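Local coordinates for protein diphthine synthase (Aeropyrum pernix, PDB 1WDE) that probably catalyses the S-adenosyl-L-methionine-dependent trimethylation of the modified target histidine of translation elongation factor 2, giving diphthine on the way to diphthamide, at residues A[21-24]-A[25-28]; A[191-194]-A[195-198]. One frame throughout, in Å; residues are numbered along the deposited sequence.

Overall arrangement
The two contacts illustrate two uses of local bonding: one begins a helix, the other lies within a different helix. Interaction 1 comes first in the chain, where the loop after strand 9-14 turns into helix 24-32, close to the parallel five-stranded sheet. Interaction 2 follows much later, inside helix 184-202, which packs on helix 153-165 and comes after strand 168-173 of the mixed sheet. Their centres lie 42 Å apart on opposite sides of the chain's centre. Both belong to the tetrapyrrole methylase family region. The side chains of Q22 and E25 are about 9 Å from those of A220 and D93 respectively, and that of L191 about 8 Å from that of L173, all three probable S-adenosyl-L-methionine-binding residues.

Interaction 1 of 2, residues A[21-24]-A[25-28]; sequences MQTL and EALD
T23 and L24 accept the first straight backbone hydrogen bonds of helix 24-32, from L27 and D28, and T23 is the N-cap of that helix. D28 N reaches L24 O at 2.8 Å in a nearly linear bond, and L27 N meets T23 O at 3.1 Å. The cap itself is looser: A26 N gives a weak bond to T23 OG1 at 3.3 Å and another weak one to T23 O. With chi1 at 57°, OG1 sits between the backbone N and the carbonyl carbon of T23, which turns the hydroxyl back over the first helical turn. T23 OG1 also donates to a water at 2.6 Å, and this water donates in turn to E25 OE2, so a single water links the cap to the carboxylate two residues on. D28 turns to a different partner, its OD2 forming a salt bridge with R32 one turn further along the helix. Behind the polar start lies a small apolar contact in which Q22 CB leans against L27 CD2 and CG. W15 touches both of these side chains, while I117 of strand 113-117 meets A26 and E25, seating the helix start against the edge strand of the parallel sheet. The methyl CB of A26 lies 3.4 Å from T23 OG1, beside the capping hydroxyl.

Interaction 2 of 2, residues A[191-194]-A[195-198]; sequences LLEA and DREY
A194 O takes the shortest hydrogen bond of this contact, from Y198 N at 2.7 Å, within two turns of regular alpha-helix in helix 184-202. The same i to i+4 pattern joins D195 N to L191 O, R196 N to L192 O and E197 N to E193 O. On one flank a salt bridge joins residues three apart, E193 OE2 lying 2.9 Å from R196 NH1. The hydrogen bond within it is weak, bent to 127° at the hydrogen, and the carboxylate and guanidinium planes are turned 55° apart instead of meeting flat. R196 gets there by folding back: its chain bends at chi3 (-67°), which lays the guanidinium over the preceding turn. L192 O and the CA of E193 lie over one face of this group, both displaced toward its rim, and R196 NH2 comes 3.8 Å from L192 CB. E193 also bends at chi2, and its other oxygen, OE1, comes 3.5 Å from OE1 of E197, a pairing of like charges. The inward side is held by different partners: D195 is bonded through its carboxylate to the Y160 hydroxyl and to L208 N, and the hydroxyl of Y198 is hydrogen-bonded to E292 OE2. L191 and Y198 also rest on helix 153-165, through I159 and through I153 and R157. Because R196 reaches OE2 of E193 while OE1 of the same carboxylate is near E197, its positive charge probably offsets part of the repulsion between the two acids, though through a weak, bent bond.

Interaction 1 of 2, residues A[21-24]-A[25-28]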
# COMPACT_ATOMS: atom_id res chain seq x y z
N MSE A 21 -12.22 -9.84 -9.15
CA MSE A 21 -11.85 -8.45 -9.36
C MSE A 21 -10.93 -8.24 -10.55
O MSE A 21 -10.27 -7.20 -10.65
CB MSE A 21 -11.22 -7.89 -8.08
CG MSE A 21 -12.13 -8.06 -6.87
SE MSE A 21 -11.49 -7.03 -5.35
CE MSE A 21 -11.97 -5.30 -6.10
N GLN A 22 -10.90 -9.21 -11.48
CA GLN A 22 -10.06 -9.11 -12.68
C GLN A 22 -10.81 -8.39 -13.81
O GLN A 22 -12.01 -8.58 -13.97
CB GLN A 22 -9.65 -10.51 -13.17
CG GLN A 22 -8.78 -11.25 -12.18
CD GLN A 22 -9.52 -11.60 -10.91
OE1 GLN A 22 -9.05 -11.33 -9.79
NE2 GLN A 22 -10.68 -12.21 -11.06
N THR A 23 -10.12 -7.54 -14.58
CA THR A 23 -10.82 -6.85 -15.67
C THR A 23 -10.80 -7.78 -16.88
O THR A 23 -10.00 -8.71 -16.95
CB THR A 23 -10.16 -5.50 -16.07
OG1 THR A 23 -8.80 -5.72 -16.44
CG2 THR A 23 -10.23 -4.48 -14.89
N LEU A 24 -11.69 -7.55 -17.83
CA LEU A 24 -11.76 -8.36 -19.05
C LEU A 24 -10.43 -8.31 -19.82
O LEU A 24 -9.90 -9.35 -20.25
CB LEU A 24 -12.90 -7.87 -19.93
CG LEU A 24 -14.28 -7.90 -19.27
CD1 LEU A 24 -15.31 -7.28 -20.18
CD2 LEU A 24 -14.65 -9.34 -18.94
N GLU A 25 -9.87 -7.11 -19.97
CA GLU A 25 -8.62 -7.03 -20.72
C GLU A 25 -7.47 -7.73 -20.02
O GLU A 25 -6.56 -8.25 -20.69
CB GLU A 25 -8.25 -5.58 -21.05
CG GLU A 25 -8.27 -4.60 -19.88
CD GLU A 25 -7.64 -3.26 -20.24
OE1 GLU A 25 -8.02 -2.67 -21.28
OE2 GLU A 25 -6.77 -2.81 -19.48
N ALA A 26 -7.48 -7.77 -18.69
CA ALA A 26 -6.41 -8.46 -17.99
C ALA A 26 -6.55 -9.98 -18.24
O ALA A 26 -5.57 -10.68 -18.49
CB ALA A 26 -6.48 -8.18 -16.48
N LEU A 27 -7.78 -10.47 -18.12
CA LEU A 27 -8.06 -11.89 -18.33
C LEU A 27 -7.59 -12.21 -19.76
O LEU A 27 -6.82 -13.15 -19.98
CB LEU A 27 -9.57 -12.17 -18.18
CG LEU A 27 -10.21 -12.12 -16.78
CD1 LEU A 27 -11.71 -12.09 -16.89
CD2 LEU A 27 -9.78 -13.32 -15.97
N ASP A 28 -8.05 -11.41 -20.72
CA ASP A 28 -7.68 -11.57 -22.13
C ASP A 28 -6.15 -11.58 -22.32
O ASP A 28 -5.59 -12.52 -22.89
CB ASP A 28 -8.30 -10.44 -22.95
CG ASP A 28 -8.14 -10.64 -24.44
OD1 ASP A 28 -8.39 -9.67 -25.20
OD2 ASP A 28 -7.79 -11.76 -24.86
O HOH W 1 -7.40 -3.62 -16.85

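Interaction 2 of 2, residues A[191-194]-A[195-198]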
# COMPACT_ATOMS: atom_id res chain seq x y z
N LEU A 191 6.19 2.51 14.88
CA LEU A 191 6.05 3.84 14.26
C LEU A 191 6.12 4.87 15.40
O LEU A 191 6.82 5.87 15.31
CB LEU A 191 4.70 3.96 13.55
CG LEU A 191 4.43 4.99 12.43
CD1 LEU A 191 3.00 5.51 12.54
CD2 LEU A 191 5.41 6.13 12.48
N LEU A 192 5.38 4.61 16.47
CA LEU A 192 5.36 5.53 17.61
C LEU A 192 6.73 5.59 18.28
O LEU A 192 7.14 6.65 18.76
CB LEU A 192 4.25 5.15 18.59
CG LEU A 192 2.85 5.22 17.98
CD1 LEU A 192 1.79 4.83 19.00
CD2 LEU A 192 2.59 6.65 17.46
N GLU A 193 7.45 4.47 18.31
CA GLU A 193 8.78 4.51 18.90
C GLU A 193 9.65 5.41 18.01
O GLU A 193 10.46 6.18 18.53
CB GLU A 193 9.40 3.11 18.99
CG GLU A 193 10.89 3.11 19.35
CD GLU A 193 11.20 3.88 20.63
OE1 GLU A 193 12.39 4.15 20.89
OE2 GLU A 193 10.25 4.22 21.37
N ALA A 194 9.45 5.33 16.69
CA ALA A 194 10.21 6.16 15.74
C ALA A 194 9.86 7.63 15.94
O ALA A 194 10.72 8.51 15.84
CB ALA A 194 9.87 5.75 14.27
N ASP A 195 8.59 7.90 16.19
CA ASP A 195 8.13 9.26 16.40
C ASP A 195 8.79 9.88 17.62
O ASP A 195 9.23 11.03 17.58
CB ASP A 195 6.61 9.28 16.57
CG ASP A 195 6.05 10.69 16.63
OD1 ASP A 195 6.62 11.60 15.97
OD2 ASP A 195 5.03 10.89 17.33
N ARG A 196 8.88 9.12 18.71
CA ARG A 196 9.50 9.64 19.93
C ARG A 196 10.98 9.92 19.71
O ARG A 196 11.52 10.89 20.25
CB ARG A 196 9.30 8.67 21.10
CG ARG A 196 7.87 8.66 21.64
CD ARG A 196 7.75 7.86 22.94
NE ARG A 196 7.99 6.43 22.77
CZ ARG A 196 7.10 5.56 22.28
NH1 ARG A 196 7.43 4.28 22.18
NH2 ARG A 196 5.89 5.97 21.90
N GLU A 197 11.62 9.07 18.92
CA GLU A 197 13.04 9.23 18.61
C GLU A 197 13.20 10.44 17.69
O GLU A 197 14.10 11.26 17.89
CB GLU A 197 13.56 7.98 17.91
CG GLU A 197 14.98 7.63 18.24
CD GLU A 197 15.31 6.20 17.86
OE1 GLU A 197 14.73 5.27 18.47
OE2 GLU A 197 16.15 6.00 16.95
N TYR A 198 12.32 10.55 16.69
CA TYR A 198 12.37 11.66 15.74
C TYR A 198 12.06 13.03 16.36
O TYR A 198 12.80 13.99 16.14
CB TYR A 198 11.42 11.40 14.56
CG TYR A 198 11.28 12.59 13.62
CD1 TYR A 198 12.39 13.11 12.95
CD2 TYR A 198 10.04 13.20 13.41
CE1 TYR A 198 12.26 14.22 12.10
CE2 TYR A 198 9.90 14.30 12.57
CZ TYR A 198 11.01 14.81 11.92
OH TYR A 198 10.88 15.90 11.10